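Local coordinates for stress-induced-phosphoprotein 1 (PDB 4GCN), which acts as an Hsp70/Hsp90-organising co-chaperone that binds Hsp90 and inhibits its ATPase activity, and that raises longevity and thermotolerance in the nematode, at residues 51-54 against 60-63. Numbering follows the deposited sequence.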
loop_
_atom_site.group_PDB
_atom_site.type_symbol
_atom_site.label_atom_id
_atom_site.label_comp_id
_atom_site.label_asym_id
_atom_site.label_seq_id
_atom_site.Cartn_x
_atom_site.Cartn_y
_atom_site.Cartn_z
ATOM N N VAL A 51 7.453 -1.167 -1.639
ATOM C CA VAL A 51 8.896 -0.941 -1.625
ATOM C C VAL A 51 9.386 -0.782 -0.193
ATOM O O VAL A 51 10.352 -1.436 0.193
ATOM C CB VAL A 51 9.318 0.278 -2.444
ATOM C CG1 VAL A 51 10.838 0.418 -2.409
ATOM C CG2 VAL A 51 8.802 0.137 -3.874
ATOM N N TYR A 52 8.733 0.090 0.591
ATOM C CA TYR A 52 9.145 0.300 1.971
ATOM C C TYR A 52 9.149 -0.985 2.783
ATOM O O TYR A 52 10.048 -1.203 3.540
ATOM C CB TYR A 52 8.302 1.351 2.697
ATOM C CG TYR A 52 8.573 2.791 2.314
ATOM C CD1 TYR A 52 9.886 3.306 2.296
ATOM C CD2 TYR A 52 7.530 3.643 1.964
ATOM C CE1 TYR A 52 10.129 4.644 2.020
ATOM C CE2 TYR A 52 7.762 4.953 1.643
ATOM C CZ TYR A 52 9.049 5.436 1.641
ATOM O OH TYR A 52 9.243 6.721 1.271
ATOM N N PHE A 53 8.173 -1.840 2.566
ATOM C CA PHE A 53 8.078 -3.082 3.282
ATOM C C PHE A 53 9.281 -3.976 2.963
ATOM O O PHE A 53 9.874 -4.531 3.890
ATOM C CB PHE A 53 6.766 -3.807 2.893
ATOM C CG PHE A 53 6.470 -5.012 3.717
ATOM C CD1 PHE A 53 5.656 -4.904 4.812
ATOM C CD2 PHE A 53 6.999 -6.240 3.377
ATOM C CE1 PHE A 53 5.377 -6.009 5.578
ATOM C CE2 PHE A 53 6.737 -7.353 4.126
ATOM C CZ PHE A 53 5.924 -7.232 5.236
ATOM N N GLU A 54 9.659 -4.064 1.687
ATOM C CA GLU A 54 10.841 -4.893 1.303
ATOM C C GLU A 54 12.131 -4.313 1.829
ATOM O O GLU A 54 13.034 -5.088 2.108
ATOM C CB GLU A 54 10.963 -5.220 -0.206
ATOM C CG GLU A 54 11.923 -6.386 -0.482
ATOM C CD GLU A 54 11.794 -7.053 -1.848
ATOM O OE1 GLU A 54 10.766 -6.846 -2.513
ATOM O OE2 GLU A 54 12.723 -7.826 -2.272
ATOM N N GLU A 60 7.428 3.607 7.586
ATOM C CA GLU A 60 7.120 4.320 6.323
ATOM C C GLU A 60 6.065 3.580 5.464
ATOM O O GLU A 60 5.197 4.209 4.900
ATOM C CB GLU A 60 8.384 4.568 5.553
ATOM C CG GLU A 60 9.376 5.446 6.284
ATOM C CD GLU A 60 10.357 4.693 7.185
ATOM O OE1 GLU A 60 10.123 3.562 7.749
ATOM O OE2 GLU A 60 11.444 5.278 7.339
ATOM N N CYS A 61 6.138 2.250 5.421
ATOM C CA CYS A 61 5.133 1.420 4.759
ATOM C C CYS A 61 3.739 1.759 5.287
ATOM O O CYS A 61 2.837 2.060 4.510
ATOM C CB CYS A 61 5.444 -0.022 4.952
ATOM S SG CYS A 61 4.241 -1.160 4.290
ATOM N N VAL A 62 3.587 1.726 6.604
ATOM C CA VAL A 62 2.329 2.062 7.252
ATOM C C VAL A 62 1.856 3.437 6.831
ATOM O O VAL A 62 0.681 3.603 6.540
ATOM C CB VAL A 62 2.372 1.987 8.814
ATOM C CG1 VAL A 62 1.107 2.627 9.476
ATOM C CG2 VAL A 62 2.584 0.576 9.283
ATOM N N GLN A 63 2.765 4.404 6.805
ATOM C CA GLN A 63 2.430 5.791 6.449
ATOM C C GLN A 63 1.862 5.861 5.046
ATOM O O GLN A 63 0.859 6.495 4.816
ATOM C CB GLN A 63 3.653 6.733 6.625
ATOM C CG GLN A 63 3.993 6.925 8.093
ATOM C CD GLN A 63 5.449 7.286 8.383
ATOM O OE1 GLN A 63 6.075 7.979 7.588
ATOM N NE2 GLN A 63 5.974 6.852 9.559
#
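Tyr-52 CA and Cys-61 CA, 5.0 Å apart, are the nearest such pair between 51-54 and 60-63, a worked example of how the two helices of a tetratricopeptide repeat pack just beside the short turn that joins them. The close part is van der Waals packing, with no hydrogen bond across it. Tyr-52 CB lies 3.6 Å from Cys-61 N and 3.9 Å from Cys-61 CB, so the first side-chain carbon of the tyrosine rests on the backbone and CB of Cys-61. With CG beside its backbone N (chi1 -74°), the ring turns one face to Glu-60, whose CB sits 3.6 Å from the Tyr-52 ring centroid and only 8° off the ring normal, a CH-pi contact over the middle of that face. An alanine in place of Tyr-52 would probably leave Glu-60 CB without the ring face it packs on, opening a gap there. Close packing continues at Cys-61 SG, which is 3.9 Å from Phe-53 CB and meets the Phe-53 ring at its edge, 5.3 Å from the centroid, as a sulfur-aromatic contact. The looser side is that of Glu-60: beyond CB its chain bends at chi2 (89°) and carries the carboxylate away from 51-54, at the partly exposed border of the contact. The pair belongs to the predicted second repeat of this N-terminal TPR domain. Tyr-52 also meets the rings of His-28 and Phe-64, while Val-51 touches helices 3-20 and 24-37; across the contact, Cys-61 and Val-62 pack on helix 79-95, placing the hairpin between its neighbours in the helical array.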